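Side-chain contacts in xylosidase (Xanthomonas axonopodis pv. citri, PDB 6XN2), which probably hydrolyses the beta-linkages of xylo-oligosaccharides, as a family 43 glycoside hydrolase with xylose bound in its pocket: residues G179-Y184 / E224-L229; T129-P134 / G154-E159. All blocks are in the same frame, centred on the assembly; numbering follows the deposited sequence.

Contact 1 (G179-Y184 / E224-L229); sequences GAHYLY and ERMIDL
M226 reaches from a loop to lay its methyl group on the H181 ring, a buried CH-pi contact on one face of the blade that contains strand 181-185. The methyl stands almost exactly over the ring: M226 CE is 3.8 Å from the H181 centroid and 9° off the ring normal, close to equidistant from all the ring atoms. The sulfur sits over the same face but displaced towards ND1, with M226 SD 4.2 Å from the H181 centroid. The methionine gets there by folding: bends at chi2 (-74°) and chi3 (-79°) swing SD and CE towards the strand, although its CB bond does not itself point at the strand. The two side chains meet at about a right angle.

A second, smaller touch lies two residues further along the strand. L183 CD2 meets L229 CD2 at 3.8 Å, one methyl of each leucine against the other. No hydrogen bond joins the segments; they meet through the methionine on the ring and the two leucine methyls. The L229 side chain also touches A220 of strand 218-221, the neighbour of strand 181-185 in the sheet.

A123 of strand 121-125 touches both H181 and M226. A loop of the blade thus folds back over the blade's own strand 181-185, on the face turned to strand 121-125 of the preceding blade, within the five-bladed beta-propeller fold of family 43.

Contact 2 (T129-P134 / G154-E159); sequences TYLYFP and GPFVAE
F156 holds CG anti to its carbonyl carbon (chi1 -59°), which puts its ring against L131 CB, while L131 holds CG anti to its backbone N (chi1 -176°), which sends the leucine onward so that CD2 reaches the rim of the ring. L131 CB stands over the middle of the ring, 4.0 Å from the F156 centroid and 12° off the normal, a CH-pi contact. From there the leucine runs on across the same ring, and its CD2 comes to 3.9 Å from F156 CD1.

The opposite face is covered from within the ring's own segment: G154 CA lies 3.5 Å above the F156 plane, offset towards the rim. The glycine, followed by a cis peptide to P155, has no side chain to stand in the way, so the ring is sandwiched between L131 CB and G154 CA. T129 borders it at the edge. Its carbonyl O lies in the ring plane, 3.6 Å from F156 CE2, and T129 CG2 approaches the same carbon at 3.8 Å. The threonine's OG1 turns to another partner, Q124 NE2, with which it is hydrogen-bonded.

Further along, F133 CZ meets A158 CB obliquely at 4.5 Å, the light end of the contact. No hydrogen bond crosses: strand 142-149 lies between, bonding through its backbone to 128-136, and F156 also packs on its A147. V104 of strand 99-106 touches both L131 and F156. In this four-stranded antiparallel propeller blade, the second strand, 128-136, thus meets the segment of the fourth, 157-158, across strand 142-149, on the face turned to strand 99-106 of the preceding blade.

Contacts 1 and 2 sit in consecutive blades, with centres 14 Å apart, and they meet chiefly at M226. Its carbonyl O is 2.7 Å from Y132 OH, a probable hydrogen bond, while M226 CB packs at 3.6 Å on Y130 CZ. Both tyrosines alternate with the residues that make contact 2, so strand 128-136 turns one face to G154-E159 and the other to the loop of contact 1. Neither contact touches the sugar. The F133 side chain is about 9 Å from bound xylose and about 10 Å from the calcium ion; that of L183 is about 9 Å from the calcium ion. Beyond F133, P134 packs on W118 of the xylose pocket.

Contact 1 (G179-Y184 / E224-L229)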
ATOM      1  N   GLY A 179      20.453   1.534   5.654  1.00 33.58           N
ATOM      2  CA  GLY A 179      20.536   0.132   5.951  1.00 33.74           C
ATOM      3  C   GLY A 179      19.446  -0.481   6.774  1.00 32.68           C
ATOM      4  O   GLY A 179      19.294  -1.658   6.789  1.00 35.14           O
ATOM      5  N   ALA A 180      18.679   0.331   7.460  1.00 33.48           N
ATOM      6  CA  ALA A 180      17.608  -0.192   8.257  1.00 29.27           C
ATOM      7  C   ALA A 180      16.356  -0.422   7.443  1.00 29.72           C
ATOM      8  O   ALA A 180      16.230   0.092   6.380  1.00 29.96           O
ATOM      9  CB  ALA A 180      17.307   0.737   9.398  1.00 30.41           C
ATOM     10  N   HIS A 181      15.464  -1.225   7.974  1.00 26.24           N
ATOM     11  CA  HIS A 181      14.189  -1.485   7.368  1.00 27.05           C
ATOM     12  C   HIS A 181      13.101  -1.106   8.346  1.00 27.03           C
ATOM     13  O   HIS A 181      13.188  -1.407   9.488  1.00 26.11           O
ATOM     14  CB  HIS A 181      14.018  -2.925   6.938  1.00 27.17           C
ATOM     15  CG  HIS A 181      14.727  -3.294   5.680  1.00 27.46           C
ATOM     16  ND1 HIS A 181      16.018  -3.742   5.666  1.00 30.05           N
ATOM     17  CD2 HIS A 181      14.301  -3.366   4.408  1.00 28.58           C
ATOM     18  CE1 HIS A 181      16.380  -4.013   4.432  1.00 27.60           C
ATOM     19  NE2 HIS A 181      15.352  -3.801   3.650  1.00 27.23           N
ATOM     20  N   TYR A 182      12.074  -0.431   7.867  1.00 25.01           N
ATOM     21  CA  TYR A 182      10.975  -0.014   8.703  1.00 24.62           C
ATOM     22  C   TYR A 182       9.665  -0.536   8.177  1.00 27.51           C
ATOM     23  O   TYR A 182       9.404  -0.470   7.028  1.00 26.79           O
ATOM     24  CB  TYR A 182      10.879   1.504   8.790  1.00 25.10           C
ATOM     25  CG  TYR A 182      12.056   2.202   9.401  1.00 28.52           C
ATOM     26  CD1 TYR A 182      13.118   2.569   8.649  1.00 28.56           C
ATOM     27  CD2 TYR A 182      12.088   2.489  10.718  1.00 28.02           C
ATOM     28  CE1 TYR A 182      14.195   3.199   9.203  1.00 28.23           C
ATOM     29  CE2 TYR A 182      13.154   3.118  11.278  1.00 29.56           C
ATOM     30  CZ  TYR A 182      14.214   3.461  10.522  1.00 31.31           C
ATOM     31  OH  TYR A 182      15.272   4.102  11.079  1.00 29.00           O
ATOM     32  N   LEU A 183       8.848  -1.066   9.056  1.00 25.19           N
ATOM     33  CA  LEU A 183       7.537  -1.554   8.666  1.00 28.36           C
ATOM     34  C   LEU A 183       6.470  -0.521   9.006  1.00 26.05           C
ATOM     35  O   LEU A 183       6.408  -0.028  10.133  1.00 26.09           O
ATOM     36  CB  LEU A 183       7.224  -2.890   9.352  1.00 27.49           C
ATOM     37  CG  LEU A 183       5.790  -3.413   9.156  1.00 27.09           C
ATOM     38  CD1 LEU A 183       5.514  -3.793   7.701  1.00 24.36           C
ATOM     39  CD2 LEU A 183       5.522  -4.581  10.097  1.00 25.61           C
ATOM     40  N   TYR A 184       5.658  -0.177   8.011  1.00 25.09           N
ATOM     41  CA  TYR A 184       4.508   0.697   8.202  1.00 25.47           C
ATOM     42  C   TYR A 184       3.253  -0.115   8.002  1.00 24.68           C
ATOM     43  O   TYR A 184       3.210  -0.957   7.110  1.00 27.18           O
ATOM     44  CB  TYR A 184       4.531   1.867   7.219  1.00 27.07           C
ATOM     45  CG  TYR A 184       5.731   2.769   7.367  1.00 25.92           C
ATOM     46  CD1 TYR A 184       6.943   2.452   6.754  1.00 25.30           C
ATOM     47  CD2 TYR A 184       5.651   3.944   8.114  1.00 25.68           C
ATOM     48  CE1 TYR A 184       8.050   3.286   6.884  1.00 27.72           C
ATOM     49  CE2 TYR A 184       6.755   4.783   8.247  1.00 27.07           C
ATOM     50  CZ  TYR A 184       7.948   4.444   7.633  1.00 27.99           C
ATOM     51  OH  TYR A 184       9.043   5.267   7.762  1.00 28.53           O
ATOM     52  N   GLU A 224      17.000  -7.197  12.292  1.00 30.15           N
ATOM     53  CA  GLU A 224      17.878  -7.657  11.241  1.00 34.44           C
ATOM     54  C   GLU A 224      17.455  -8.984  10.631  1.00 32.72           C
ATOM     55  O   GLU A 224      17.716  -9.256   9.514  1.00 31.37           O
ATOM     56  CB  GLU A 224      19.323  -7.731  11.736  1.00 38.12           C
ATOM     57  CG  GLU A 224      19.535  -8.793  12.789  1.00 52.01           C
ATOM     58  CD  GLU A 224      20.892  -8.735  13.472  1.00 68.79           C
ATOM     59  OE1 GLU A 224      21.887  -8.393  12.818  1.00 75.54           O
ATOM     60  OE2 GLU A 224      20.960  -9.055  14.659  1.00 71.93           O
ATOM     61  N   ARG A 225      16.796  -9.869  11.378  1.00 29.65           N
ATOM     62  CA  ARG A 225      16.262 -11.152  10.869  1.00 33.02           C
ATOM     63  C   ARG A 225      15.004 -10.961  10.004  1.00 29.15           C
ATOM     64  O   ARG A 225      14.570 -11.939   9.481  1.00 30.40           O
ATOM     65  CB  ARG A 225      15.986 -12.092  12.035  1.00 31.83           C
ATOM     66  CG  ARG A 225      14.716 -11.763  12.787  1.00 33.08           C
ATOM     67  CD  ARG A 225      14.624 -12.572  14.053  1.00 37.54           C
ATOM     68  NE  ARG A 225      14.737 -13.989  13.816  1.00 41.22           N
ATOM     69  CZ  ARG A 225      14.271 -14.920  14.614  1.00 41.56           C
ATOM     70  NH1 ARG A 225      13.611 -14.587  15.699  1.00 45.16           N
ATOM     71  NH2 ARG A 225      14.445 -16.184  14.318  1.00 39.09           N
ATOM     72  N   MET A 226      14.419  -9.760   9.980  1.00 29.50           N
ATOM     73  CA  MET A 226      13.329  -9.335   9.134  1.00 27.50           C
ATOM     74  C   MET A 226      11.978  -9.888   9.376  1.00 31.86           C
ATOM     75  O   MET A 226      11.031  -9.385   8.870  1.00 29.74           O
ATOM     76  CB  MET A 226      13.681  -9.477   7.657  1.00 27.24           C
ATOM     77  CG  MET A 226      14.907  -8.726   7.243  1.00 30.49           C
ATOM     78  SD  MET A 226      14.585  -6.986   7.152  1.00 31.07           S
ATOM     79  CE  MET A 226      13.770  -6.951   5.572  1.00 26.99           C
ATOM     80  N   ILE A 227      11.890 -10.922  10.168  1.00 29.65           N
ATOM     81  CA  ILE A 227      10.581 -11.531  10.388  1.00 27.04           C
ATOM     82  C   ILE A 227       9.995 -11.126  11.749  1.00 28.66           C
ATOM     83  O   ILE A 227       8.897 -11.550  12.114  1.00 28.98           O
ATOM     84  CB  ILE A 227      10.657 -13.063  10.287  1.00 30.43           C
ATOM     85  CG1 ILE A 227      11.534 -13.625  11.405  1.00 33.01           C
ATOM     86  CG2 ILE A 227      11.187 -13.484   8.922  1.00 30.62           C
ATOM     87  CD1 ILE A 227      11.613 -15.122  11.389  1.00 34.59           C
ATOM     88  N   ASP A 228      10.701 -10.243  12.429  1.00 28.79           N
ATOM     89  CA  ASP A 228      10.225  -9.721  13.725  1.00 28.83           C
ATOM     90  C   ASP A 228      10.462  -8.220  13.777  1.00 28.18           C
ATOM     91  O   ASP A 228      11.357  -7.761  13.145  1.00 27.37           O
ATOM     92  CB  ASP A 228      10.989 -10.335  14.891  1.00 28.69           C
ATOM     93  CG  ASP A 228      10.723 -11.803  15.082  1.00 35.89           C
ATOM     94  OD1 ASP A 228       9.593 -12.190  15.060  1.00 38.35           O
ATOM     95  OD2 ASP A 228      11.661 -12.516  15.279  1.00 46.49           O
ATOM     96  N   LEU A 229       9.656  -7.510  14.542  1.00 26.86           N
ATOM     97  CA  LEU A 229       9.890  -6.115  14.740  1.00 23.97           C
ATOM     98  C   LEU A 229      11.030  -5.969  15.715  1.00 30.34           C
ATOM     99  O   LEU A 229      11.229  -6.792  16.536  1.00 28.02           O
ATOM    100  CB  LEU A 229       8.683  -5.432  15.352  1.00 28.64           C
ATOM    101  CG  LEU A 229       7.337  -5.684  14.740  1.00 27.93           C
ATOM    102  CD1 LEU A 229       6.338  -4.813  15.441  1.00 25.80           C
ATOM    103  CD2 LEU A 229       7.392  -5.358  13.287  1.00 25.77           C
TER

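Contact 2 (T129-P134 / G154-E159)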
ATOM      1  N   THR A 129      14.494 -12.695   0.273  1.00 27.19           N
ATOM      2  CA  THR A 129      13.405 -11.810  -0.061  1.00 25.98           C
ATOM      3  C   THR A 129      12.284 -12.160   0.893  1.00 27.76           C
ATOM      4  O   THR A 129      11.993 -13.292   1.103  1.00 27.66           O
ATOM      5  CB  THR A 129      12.904 -11.958  -1.503  1.00 27.90           C
ATOM      6  OG1 THR A 129      13.969 -11.769  -2.403  1.00 26.78           O
ATOM      7  CG2 THR A 129      11.836 -10.947  -1.808  1.00 24.62           C
ATOM      8  N   TYR A 130      11.683 -11.155   1.481  1.00 23.15           N
ATOM      9  CA  TYR A 130      10.615 -11.354   2.413  1.00 28.48           C
ATOM     10  C   TYR A 130       9.319 -10.806   1.880  1.00 28.24           C
ATOM     11  O   TYR A 130       9.302  -9.746   1.421  1.00 26.92           O
ATOM     12  CB  TYR A 130      10.948 -10.698   3.742  1.00 26.03           C
ATOM     13  CG  TYR A 130      12.222 -11.202   4.344  1.00 26.18           C
ATOM     14  CD1 TYR A 130      13.410 -10.650   4.019  1.00 27.39           C
ATOM     15  CD2 TYR A 130      12.227 -12.234   5.210  1.00 29.61           C
ATOM     16  CE1 TYR A 130      14.584 -11.115   4.552  1.00 28.49           C
ATOM     17  CE2 TYR A 130      13.393 -12.706   5.746  1.00 27.64           C
ATOM     18  CZ  TYR A 130      14.563 -12.141   5.409  1.00 27.44           C
ATOM     19  OH  TYR A 130      15.710 -12.590   5.920  1.00 28.63           O
ATOM     20  N   LEU A 131       8.248 -11.576   1.955  1.00 26.42           N
ATOM     21  CA  LEU A 131       6.943 -11.142   1.516  1.00 27.05           C
ATOM     22  C   LEU A 131       6.085 -10.848   2.721  1.00 27.41           C
ATOM     23  O   LEU A 131       5.782 -11.708   3.445  1.00 28.65           O
ATOM     24  CB  LEU A 131       6.283 -12.179   0.616  1.00 27.65           C
ATOM     25  CG  LEU A 131       4.938 -11.849  -0.021  1.00 25.94           C
ATOM     26  CD1 LEU A 131       5.031 -10.625  -0.869  1.00 28.93           C
ATOM     27  CD2 LEU A 131       4.436 -12.974  -0.868  1.00 31.05           C
ATOM     28  N   TYR A 132       5.759  -9.591   2.936  1.00 26.18           N
ATOM     29  CA  TYR A 132       4.921  -9.175   4.056  1.00 22.75           C
ATOM     30  C   TYR A 132       3.474  -9.075   3.604  1.00 26.62           C
ATOM     31  O   TYR A 132       3.197  -8.481   2.569  1.00 25.90           O
ATOM     32  CB  TYR A 132       5.391  -7.831   4.618  1.00 23.15           C
ATOM     33  CG  TYR A 132       6.803  -7.878   5.115  1.00 25.82           C
ATOM     34  CD1 TYR A 132       7.872  -7.751   4.235  1.00 29.44           C
ATOM     35  CD2 TYR A 132       7.074  -8.070   6.466  1.00 24.07           C
ATOM     36  CE1 TYR A 132       9.175  -7.812   4.689  1.00 26.62           C
ATOM     37  CE2 TYR A 132       8.373  -8.133   6.930  1.00 24.10           C
ATOM     38  CZ  TYR A 132       9.417  -8.003   6.040  1.00 26.93           C
ATOM     39  OH  TYR A 132      10.708  -8.062   6.497  1.00 28.98           O
ATOM     40  N   PHE A 133       2.554  -9.650   4.371  1.00 28.81           N
ATOM     41  CA  PHE A 133       1.154  -9.672   3.955  1.00 24.90           C
ATOM     42  C   PHE A 133       0.187  -9.623   5.131  1.00 28.26           C
ATOM     43  O   PHE A 133       0.445 -10.214   6.183  1.00 26.05           O
ATOM     44  CB  PHE A 133       0.875 -10.925   3.113  1.00 25.50           C
ATOM     45  CG  PHE A 133       1.039 -12.213   3.873  1.00 28.67           C
ATOM     46  CD1 PHE A 133       2.294 -12.769   4.053  1.00 29.15           C
ATOM     47  CD2 PHE A 133      -0.061 -12.869   4.403  1.00 27.05           C
ATOM     48  CE1 PHE A 133       2.455 -13.949   4.756  1.00 27.78           C
ATOM     49  CE2 PHE A 133       0.098 -14.053   5.117  1.00 25.24           C
ATOM     50  CZ  PHE A 133       1.350 -14.593   5.282  1.00 27.17           C
ATOM     51  N   PRO A 134      -0.937  -8.914   4.956  1.00 26.49           N
ATOM     52  CA  PRO A 134      -2.006  -8.933   5.949  1.00 25.20           C
ATOM     53  C   PRO A 134      -2.999 -10.055   5.648  1.00 25.13           C
ATOM     54  O   PRO A 134      -3.384 -10.276   4.491  1.00 27.70           O
ATOM     55  CB  PRO A 134      -2.651  -7.559   5.780  1.00 29.01           C
ATOM     56  CG  PRO A 134      -2.512  -7.285   4.296  1.00 27.68           C
ATOM     57  CD  PRO A 134      -1.254  -8.015   3.830  1.00 25.97           C
ATOM     58  N   GLY A 154      10.188 -15.730  -5.538  1.00 34.92           N
ATOM     59  CA  GLY A 154       9.836 -16.784  -4.689  1.00 33.14           C
ATOM     60  C   GLY A 154      10.194 -18.157  -5.166  1.00 39.69           C
ATOM     61  O   GLY A 154      11.111 -18.321  -5.918  1.00 38.65           O
ATOM     62  N   PRO A 155       9.482 -19.158  -4.684  1.00 40.45           N
ATOM     63  CA  PRO A 155       8.308 -19.195  -3.815  1.00 37.42           C
ATOM     64  C   PRO A 155       8.651 -18.883  -2.365  1.00 35.60           C
ATOM     65  O   PRO A 155       9.772 -18.974  -2.000  1.00 32.44           O
ATOM     66  CB  PRO A 155       7.875 -20.618  -3.939  1.00 41.17           C
ATOM     67  CG  PRO A 155       9.155 -21.334  -4.052  1.00 41.27           C
ATOM     68  CD  PRO A 155       9.986 -20.503  -4.941  1.00 42.29           C
ATOM     69  N   PHE A 156       7.685 -18.414  -1.623  1.00 33.10           N
ATOM     70  CA  PHE A 156       7.912 -18.004  -0.276  1.00 31.03           C
ATOM     71  C   PHE A 156       7.304 -18.974   0.682  1.00 35.89           C
ATOM     72  O   PHE A 156       6.227 -19.436   0.470  1.00 31.64           O
ATOM     73  CB  PHE A 156       7.321 -16.617  -0.052  1.00 28.28           C
ATOM     74  CG  PHE A 156       7.873 -15.572  -0.954  1.00 32.38           C
ATOM     75  CD1 PHE A 156       7.309 -15.326  -2.172  1.00 30.72           C
ATOM     76  CD2 PHE A 156       8.964 -14.851  -0.599  1.00 29.54           C
ATOM     77  CE1 PHE A 156       7.829 -14.384  -3.003  1.00 32.57           C
ATOM     78  CE2 PHE A 156       9.487 -13.916  -1.423  1.00 28.51           C
ATOM     79  CZ  PHE A 156       8.923 -13.677  -2.629  1.00 30.04           C
ATOM     80  N   VAL A 157       8.033 -19.287   1.736  1.00 31.05           N
ATOM     81  CA  VAL A 157       7.553 -20.155   2.754  1.00 27.13           C
ATOM     82  C   VAL A 157       7.109 -19.267   3.886  1.00 27.87           C
ATOM     83  O   VAL A 157       7.899 -18.611   4.473  1.00 25.78           O
ATOM     84  CB  VAL A 157       8.649 -21.099   3.216  1.00 28.67           C
ATOM     85  CG1 VAL A 157       8.141 -21.994   4.283  1.00 28.18           C
ATOM     86  CG2 VAL A 157       9.138 -21.904   2.050  1.00 30.81           C
ATOM     87  N   ALA A 158       5.816 -19.283   4.162  1.00 29.55           N
ATOM     88  CA  ALA A 158       5.248 -18.412   5.202  1.00 27.83           C
ATOM     89  C   ALA A 158       5.608 -18.922   6.589  1.00 28.13           C
ATOM     90  O   ALA A 158       5.674 -20.096   6.771  1.00 26.75           O
ATOM     91  CB  ALA A 158       3.761 -18.333   5.042  1.00 27.17           C
ATOM     92  N   GLU A 159       5.795 -17.998   7.518  1.00 29.10           N
ATOM     93  CA  GLU A 159       6.021 -18.341   8.894  1.00 29.78           C
ATOM     94  C   GLU A 159       4.712 -18.861   9.473  1.00 33.05           C
ATOM     95  O   GLU A 159       3.662 -18.455   9.085  1.00 29.81           O
ATOM     96  CB  GLU A 159       6.487 -17.139   9.685  1.00 30.92           C
ATOM     97  CG  GLU A 159       7.860 -16.644   9.314  1.00 32.23           C
ATOM     98  CD  GLU A 159       8.970 -17.573   9.749  1.00 43.26           C
ATOM     99  OE1 GLU A 159       8.860 -18.137  10.817  1.00 38.33           O
ATOM    100  OE2 GLU A 159       9.955 -17.725   9.014  1.00 44.66           O
TER